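Local coordinates for transcriptional regulator, MarR family (PDB 3S2W), which probably binds DNA as a winged-helix transcription factor of the MarR family and regulates transcription, at the interface of chains A and B. Coordinates in Å, arbitrary orientation; residue numbers count along the deposited sequence, not the author numbering. Chains: chain A/B, Transcriptional regulator, MarR family.

Contact 1: the interface of chains A and B. Residues chain A 28, 31-32, 132, 148; chain B 28, 32, 148, 152.
The phenol rings of A:Tyr32 and B:Tyr32 lie face on face, their planes 12° apart and their centroids 3.9 Å apart. This is the helical dimer interface typical of MarR-family regulators, and here helix 23-43 of chain A crosses helix 20-42 of chain B near their middles. Over the centre of the A:Tyr32 ring sits CD1 of B:Tyr32, and over the centre of the B:Tyr32 ring sits CD2 of A:Tyr32, a slightly slipped stack in which the two side chains cross obliquely. The closest ring carbons are modelled too near each other, so nothing should be read into how tight the stack is. In both copies CG stands opposite the backbone N (chi1 171° in A:Tyr32, 169° in B:Tyr32), which sends each ring out from the helix and toward its C-terminal end, over the partner ring.

One turn before the tyrosines, the isoleucines mesh with the opposing backbone: CG2 of B:Ile28 approaches the amide N of A:Tyr32 at 3.6 Å, and CG2 of A:Ile28 does the same to N of B:Tyr32 at 3.8 Å. The other branch of B:Ile28 ends in CD1, which meets CD1 of A:Leu132 tip to tip at 3.8 Å. A:Leu31 works two ways. Its CB rests 4.0 Å from CG2 of B:Ile28, while its CD2 methyl presses on the backbone of helix 138-157 of chain B, 3.7 Å from CA of B:Phe152. A:Leu148 and B:Leu148 flank this apolar layer more loosely.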
loop_
_atom_site.group_PDB
_atom_site.type_symbol
_atom_site.label_atom_id
_atom_site.label_comp_id
_atom_site.label_asym_id
_atom_site.label_seq_id
_atom_site.Cartn_x
_atom_site.Cartn_y
_atom_site.Cartn_z
ATOM N N ILE A 28 4.070 4.437 4.861
ATOM C CA ILE A 28 2.850 3.711 4.539
ATOM C C ILE A 28 3.018 2.783 3.340
ATOM O O ILE A 28 2.713 1.592 3.432
ATOM C CB ILE A 28 1.691 4.707 4.344
ATOM C CG1 ILE A 28 1.329 5.296 5.716
ATOM C CG2 ILE A 28 0.488 4.065 3.640
ATOM C CD1 ILE A 28 0.247 6.332 5.676
ATOM N N LEU A 31 5.192 -0.191 4.513
ATOM C CA LEU A 31 4.551 -1.128 5.413
ATOM C C LEU A 31 3.571 -1.965 4.604
ATOM O O LEU A 31 3.505 -3.196 4.741
ATOM C CB LEU A 31 3.873 -0.395 6.559
ATOM C CG LEU A 31 4.828 0.198 7.598
ATOM C CD1 LEU A 31 4.118 1.216 8.450
ATOM C CD2 LEU A 31 5.443 -0.876 8.461
ATOM N N TYR A 32 2.852 -1.301 3.717
ATOM C CA TYR A 32 1.997 -2.005 2.778
ATOM C C TYR A 32 2.733 -3.110 2.014
ATOM O O TYR A 32 2.263 -4.244 1.932
ATOM C CB TYR A 32 1.372 -1.039 1.783
ATOM C CG TYR A 32 0.652 -1.763 0.675
ATOM C CD1 TYR A 32 -0.602 -2.340 0.892
ATOM C CD2 TYR A 32 1.219 -1.879 -0.587
ATOM C CE1 TYR A 32 -1.278 -3.011 -0.128
ATOM C CE2 TYR A 32 0.568 -2.551 -1.596
ATOM C CZ TYR A 32 -0.690 -3.114 -1.367
ATOM O OH TYR A 32 -1.339 -3.779 -2.386
ATOM N N LEU A 132 4.061 -5.538 13.890
ATOM C CA LEU A 132 4.187 -4.094 13.748
ATOM C C LEU A 132 4.203 -3.366 15.096
ATOM O O LEU A 132 4.851 -2.325 15.240
ATOM C CB LEU A 132 3.102 -3.524 12.839
ATOM C CG LEU A 132 3.134 -3.938 11.365
ATOM C CD1 LEU A 132 2.037 -3.222 10.538
ATOM C CD2 LEU A 132 4.509 -3.663 10.783
ATOM N N LEU A 148 -4.572 6.286 12.855
ATOM C CA LEU A 148 -4.714 5.710 11.523
ATOM C C LEU A 148 -6.161 5.727 11.008
ATOM O O LEU A 148 -6.393 5.840 9.813
ATOM C CB LEU A 148 -4.161 4.292 11.499
ATOM C CG LEU A 148 -2.874 4.165 10.690
ATOM C CD1 LEU A 148 -2.134 5.472 10.656
ATOM C CD2 LEU A 148 -2.005 3.108 11.282
ATOM N N ILE B 28 -3.468 0.469 7.016
ATOM C CA ILE B 28 -2.317 0.732 6.156
ATOM C C ILE B 28 -2.582 0.471 4.667
ATOM O O ILE B 28 -2.200 1.270 3.814
ATOM C CB ILE B 28 -1.109 -0.056 6.624
ATOM C CG1 ILE B 28 -0.634 0.523 7.951
ATOM C CG2 ILE B 28 0.014 0.015 5.594
ATOM C CD1 ILE B 28 0.186 -0.425 8.704
ATOM N N TYR B 32 -2.713 3.225 1.713
ATOM C CA TYR B 32 -1.839 3.034 0.557
ATOM C C TYR B 32 -2.635 3.215 -0.734
ATOM O O TYR B 32 -2.278 4.031 -1.589
ATOM C CB TYR B 32 -1.140 1.658 0.579
ATOM C CG TYR B 32 -0.461 1.341 -0.733
ATOM C CD1 TYR B 32 -1.024 0.436 -1.633
ATOM C CD2 TYR B 32 0.727 1.972 -1.096
ATOM C CE1 TYR B 32 -0.414 0.152 -2.853
ATOM C CE2 TYR B 32 1.348 1.699 -2.317
ATOM C CZ TYR B 32 0.774 0.784 -3.187
ATOM O OH TYR B 32 1.372 0.505 -4.398
ATOM N N LEU B 148 5.107 5.518 13.426
ATOM C CA LEU B 148 5.321 4.974 12.079
ATOM C C LEU B 148 6.759 4.530 11.840
ATOM O O LEU B 148 6.972 3.486 11.262
ATOM C CB LEU B 148 4.915 5.973 11.004
ATOM C CG LEU B 148 3.415 6.171 10.855
ATOM C CD1 LEU B 148 3.145 7.294 9.855
ATOM C CD2 LEU B 148 2.752 4.866 10.442
ATOM N N PHE B 152 7.691 0.928 10.924
ATOM C CA PHE B 152 8.469 0.760 9.707
ATOM C C PHE B 152 9.681 -0.140 9.937
ATOM O O PHE B 152 9.922 -1.060 9.173
ATOM C CB PHE B 152 8.903 2.120 9.157
ATOM C CG PHE B 152 9.888 2.019 8.041
ATOM C CD1 PHE B 152 11.254 2.056 8.299
ATOM C CD2 PHE B 152 9.459 1.860 6.737
ATOM C CE1 PHE B 152 12.178 1.958 7.268
ATOM C CE2 PHE B 152 10.371 1.760 5.701
ATOM C CZ PHE B 152 11.733 1.807 5.966
#

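Contact 2: the interface of chains A and B. Residues chain A 72-75, 159; chain B 33-34, 37.
A:Lys75 crosses B:Tyr34 and B:Ile37 at about a right angle, and its aliphatic stem does the touching. CB lies 3.4 Å from the CD1 methyl of B:Ile37. CG, placed opposite the carbonyl carbon (chi1 -67°), comes against the phenol end of B:Tyr34, 3.5 Å from CZ. A bend at chi2 brings CD back to within 3.8 Å of B:Ile37 CD1, and CE passes the phenol oxygen more distantly on the way to the amine NZ. Toward the other end of the tyrosine ring comes the selenomethionine A:Met159, its CG 3.3 Å from B:Tyr34 CD2. Bends at chi2 and chi3 fold its terminal CE onto CG2 of B:Ile37 at 3.4 Å. Weak hydrogen bonds reach the end of helix 67-74: B:Tyr34 OH gives to the carbonyl O of A:Tyr73, and B:Arg33 NE to O of A:Leu74, the latter well bent at 122°. With a leucine in place of B:Tyr34, the A:Tyr73 carbonyl would probably lose its phenol partner and the stems of A:Lys75 and A:Met159 much of the surface they pack on. The patch ties the first helix of one subunit's helix-turn-helix, just before the turn to recognition helix 78-90, to the partner's dimerisation helix, and may help space the probable DNA-binding lobes.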
loop_
_atom_site.group_PDB
_atom_site.type_symbol
_atom_site.label_atom_id
_atom_site.label_comp_id
_atom_site.label_asym_id
_atom_site.label_seq_id
_atom_site.Cartn_x
_atom_site.Cartn_y
_atom_site.Cartn_z
ATOM N N ASP A 72 -15.222 -0.517 -5.733
ATOM C CA ASP A 72 -15.271 0.872 -5.273
ATOM C C ASP A 72 -14.825 1.055 -3.820
ATOM O O ASP A 72 -14.162 2.032 -3.505
ATOM C CB ASP A 72 -16.678 1.465 -5.449
ATOM C CG ASP A 72 -17.160 1.429 -6.892
ATOM O OD1 ASP A 72 -16.318 1.498 -7.819
ATOM O OD2 ASP A 72 -18.389 1.334 -7.104
ATOM N N TYR A 73 -15.209 0.135 -2.937
ATOM C CA TYR A 73 -14.835 0.217 -1.520
ATOM C C TYR A 73 -13.333 0.037 -1.358
ATOM O O TYR A 73 -12.682 0.799 -0.650
ATOM C CB TYR A 73 -15.531 -0.860 -0.667
ATOM C CG TYR A 73 -17.048 -0.785 -0.562
ATOM C CD1 TYR A 73 -17.753 0.354 -0.952
ATOM C CD2 TYR A 73 -17.776 -1.863 -0.058
ATOM C CE1 TYR A 73 -19.138 0.415 -0.845
ATOM C CE2 TYR A 73 -19.161 -1.810 0.050
ATOM C CZ TYR A 73 -19.834 -0.669 -0.344
ATOM O OH TYR A 73 -21.207 -0.620 -0.237
ATOM N N LEU A 74 -12.781 -0.983 -2.006
ATOM C CA LEU A 74 -11.381 -1.315 -1.787
ATOM C C LEU A 74 -10.541 -0.367 -2.609
ATOM O O LEU A 74 -9.336 -0.246 -2.399
ATOM C CB LEU A 74 -11.075 -2.792 -2.132
ATOM C CG LEU A 74 -11.759 -3.883 -1.265
ATOM C CD1 LEU A 74 -11.498 -5.293 -1.755
ATOM C CD2 LEU A 74 -11.320 -3.777 0.152
ATOM N N LYS A 75 -11.203 0.325 -3.526
ATOM C CA LYS A 75 -10.531 1.168 -4.508
ATOM C C LYS A 75 -9.460 0.362 -5.213
ATOM O O LYS A 75 -8.311 0.798 -5.325
ATOM C CB LYS A 75 -9.936 2.431 -3.871
ATOM C CG LYS A 75 -10.967 3.420 -3.329
ATOM C CD LYS A 75 -11.619 4.180 -4.456
ATOM C CE LYS A 75 -12.616 5.173 -3.932
ATOM N NZ LYS A 75 -12.543 6.435 -4.717
HETATM N N MSE A 159 -11.611 12.182 -1.487
HETATM C CA MSE A 159 -11.346 11.153 -2.495
HETATM C C MSE A 159 -12.349 11.124 -3.646
HETATM O O MSE A 159 -11.962 10.966 -4.808
HETATM C CB MSE A 159 -11.244 9.776 -1.838
HETATM C CG MSE A 159 -9.906 9.581 -1.137
HETATM SE SE MSE A 159 -8.424 9.425 -2.419
HETATM C CE MSE A 159 -9.143 7.826 -3.269
ATOM N N ARG B 33 -3.728 2.468 -0.857
ATOM C CA ARG B 33 -4.517 2.493 -2.077
ATOM C C ARG B 33 -5.140 3.853 -2.312
ATOM O O ARG B 33 -5.266 4.297 -3.444
ATOM C CB ARG B 33 -5.557 1.374 -2.090
ATOM C CG ARG B 33 -4.891 -0.008 -2.251
ATOM C CD ARG B 33 -5.898 -1.139 -2.381
ATOM N NE ARG B 33 -6.528 -1.460 -1.101
ATOM C CZ ARG B 33 -6.152 -2.465 -0.312
ATOM N NH1 ARG B 33 -5.155 -3.271 -0.670
ATOM N NH2 ARG B 33 -6.785 -2.671 0.838
ATOM N N TYR B 34 -5.483 4.542 -1.241
ATOM C CA TYR B 34 -6.025 5.891 -1.401
ATOM C C TYR B 34 -4.937 6.856 -1.873
ATOM O O TYR B 34 -5.180 7.675 -2.753
ATOM C CB TYR B 34 -6.789 6.350 -0.143
ATOM C CG TYR B 34 -8.192 5.733 -0.104
ATOM C CD1 TYR B 34 -8.363 4.354 -0.151
ATOM C CD2 TYR B 34 -9.336 6.523 -0.064
ATOM C CE1 TYR B 34 -9.612 3.781 -0.138
ATOM C CE2 TYR B 34 -10.609 5.948 -0.045
ATOM C CZ TYR B 34 -10.738 4.572 -0.085
ATOM O OH TYR B 34 -11.990 3.974 -0.082
ATOM N N ILE B 37 -4.260 6.382 -5.772
ATOM C CA ILE B 37 -5.309 7.043 -6.543
ATOM C C ILE B 37 -5.097 8.553 -6.556
ATOM O O ILE B 37 -5.155 9.185 -7.609
ATOM C CB ILE B 37 -6.655 6.735 -5.940
ATOM C CG1 ILE B 37 -7.066 5.346 -6.376
ATOM C CG2 ILE B 37 -7.685 7.788 -6.342
ATOM C CD1 ILE B 37 -7.977 4.692 -5.402
#

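Contact 3: the interface of chains A and B. Residues chain A 132-133, 136, 144-145; chain B 20, 24, 147, 151.
The selenomethionine B:Met151 pushes its chain, extended beyond CG, against an apolar patch of chain A formed by A:Leu132, A:Phe133, A:Phe136 and A:Ile144. It meets A:Ile144 tip to tip, while A:Phe133 lies alongside, pointing the same way. The terminal CE sits among A:Ile144 and the A:Phe133 ring, but this side chain is poorly ordered and its closest approach to the ring is too short to trust. Farther back, in a position also approximate, CG lies near CE2 of A:Phe136, whose side chain crosses it at about a right angle, and some 3.4 Å from the backbone O of A:Leu132. CG1 of A:Ile144 stands opposite its backbone N (chi1 172°), directing the longer branch across the interface, where CD1 reaches CB of B:Ser147 at 3.7 Å. On the other flank A:Phe133 approaches B:Ile24 from the opposite direction, CZ lying 4.0 Å from CB. The ring's edge turns to the B:Asp20 backbone, with the carbonyl carbon in its plane. At the polar rim A:Thr145 crosses the B:Asp20 carboxylate, its CG2 methyl 3.3 Å from OD1 and its hydroxyl OG1 3.5 Å from OD2. The patch sets the end of helix 112-133, the next loop and the first half of helix 138-157 against chain B helices 20-42 and 138-157, within the dimerisation region.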
loop_
_atom_site.group_PDB
_atom_site.type_symbol
_atom_site.label_atom_id
_atom_site.label_comp_id
_atom_site.label_asym_id
_atom_site.label_seq_id
_atom_site.Cartn_x
_atom_site.Cartn_y
_atom_site.Cartn_z
ATOM N N LEU A 132 4.061 -5.538 13.890
ATOM C CA LEU A 132 4.187 -4.094 13.748
ATOM C C LEU A 132 4.203 -3.366 15.096
ATOM O O LEU A 132 4.851 -2.325 15.240
ATOM C CB LEU A 132 3.102 -3.524 12.839
ATOM C CG LEU A 132 3.134 -3.938 11.365
ATOM C CD1 LEU A 132 2.037 -3.222 10.538
ATOM C CD2 LEU A 132 4.509 -3.663 10.783
ATOM N N PHE A 133 3.494 -3.917 16.077
ATOM C CA PHE A 133 3.304 -3.249 17.368
ATOM C C PHE A 133 4.381 -3.557 18.398
ATOM O O PHE A 133 4.361 -3.010 19.499
ATOM C CB PHE A 133 1.956 -3.639 17.958
ATOM C CG PHE A 133 0.792 -2.870 17.401
ATOM C CD1 PHE A 133 0.906 -1.532 17.091
ATOM C CD2 PHE A 133 -0.431 -3.487 17.217
ATOM C CE1 PHE A 133 -0.189 -0.822 16.592
ATOM C CE2 PHE A 133 -1.514 -2.786 16.720
ATOM C CZ PHE A 133 -1.387 -1.451 16.407
ATOM N N PHE A 136 5.213 -1.512 21.592
ATOM C CA PHE A 136 4.076 -0.688 22.017
ATOM C C PHE A 136 3.215 -1.355 23.091
ATOM O O PHE A 136 2.892 -2.540 22.985
ATOM C CB PHE A 136 3.189 -0.326 20.827
ATOM C CG PHE A 136 3.896 0.474 19.781
ATOM C CD1 PHE A 136 4.334 1.765 20.059
ATOM C CD2 PHE A 136 4.145 -0.061 18.530
ATOM C CE1 PHE A 136 4.992 2.510 19.105
ATOM C CE2 PHE A 136 4.803 0.680 17.570
ATOM C CZ PHE A 136 5.221 1.968 17.854
ATOM N N ILE A 144 -2.467 4.871 18.202
ATOM C CA ILE A 144 -1.932 4.800 16.855
ATOM C C ILE A 144 -2.984 4.208 15.911
ATOM O O ILE A 144 -3.074 4.599 14.748
ATOM C CB ILE A 144 -0.592 4.009 16.789
ATOM C CG1 ILE A 144 -0.176 3.792 15.344
ATOM C CG2 ILE A 144 -0.700 2.672 17.464
ATOM C CD1 ILE A 144 0.423 5.054 14.697
ATOM N N THR A 145 -3.780 3.264 16.411
ATOM C CA THR A 145 -4.867 2.706 15.619
ATOM C C THR A 145 -5.929 3.782 15.471
ATOM O O THR A 145 -6.486 3.993 14.414
ATOM C CB THR A 145 -5.491 1.470 16.286
ATOM O OG1 THR A 145 -4.471 0.505 16.542
ATOM C CG2 THR A 145 -6.478 0.847 15.358
ATOM N N ASP B 20 -7.214 -4.683 17.246
ATOM C CA ASP B 20 -6.175 -3.712 16.842
ATOM C C ASP B 20 -5.067 -4.292 15.965
ATOM O O ASP B 20 -4.636 -3.655 15.017
ATOM C CB ASP B 20 -5.512 -3.027 18.042
ATOM C CG ASP B 20 -6.190 -1.742 18.417
ATOM O OD1 ASP B 20 -7.173 -1.373 17.733
ATOM O OD2 ASP B 20 -5.743 -1.108 19.401
ATOM N N ILE B 24 -4.699 -2.883 11.962
ATOM C CA ILE B 24 -3.599 -2.022 11.564
ATOM C C ILE B 24 -3.136 -2.357 10.129
ATOM O O ILE B 24 -2.867 -1.458 9.340
ATOM C CB ILE B 24 -2.461 -1.965 12.614
ATOM C CG1 ILE B 24 -1.732 -0.645 12.469
ATOM C CG2 ILE B 24 -1.545 -3.168 12.561
ATOM C CD1 ILE B 24 -2.675 0.499 12.753
ATOM N N SER B 147 5.754 6.821 15.897
ATOM C CA SER B 147 5.188 5.483 15.868
ATOM C C SER B 147 5.390 4.795 14.510
ATOM O O SER B 147 5.808 3.626 14.454
ATOM C CB SER B 147 3.708 5.529 16.249
ATOM O OG SER B 147 3.559 6.015 17.573
HETATM N N MSE B 151 7.200 1.312 13.619
HETATM C CA MSE B 151 6.523 0.241 12.906
HETATM C C MSE B 151 7.273 -0.109 11.640
HETATM O O MSE B 151 7.472 -1.285 11.322
HETATM C CB MSE B 151 5.091 0.632 12.582
HETATM C CG MSE B 151 4.241 0.745 13.823
HETATM SE SE MSE B 151 2.363 1.107 13.441
HETATM C CE MSE B 151 1.768 1.239 15.284
#

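Contacts 1 and 3 are neighbours, their C-alpha centres about 9 Å apart, and A:Leu132 belongs to both, so they adjoin within one largely apolar stretch of the interface. Contact 2 lies about 16 Å from contact 1 and about 22 Å from contact 3. Helix 20-42 of chain B spans the interface from contact 3 to contact 2, supplying its start to contact 3, its middle to contact 1 and the following turns to contact 2. The two-fold axis repeats each patch with the chains exchanged. The shared helix may therefore link dimerisation to the placement of the probable DNA-binding lobes.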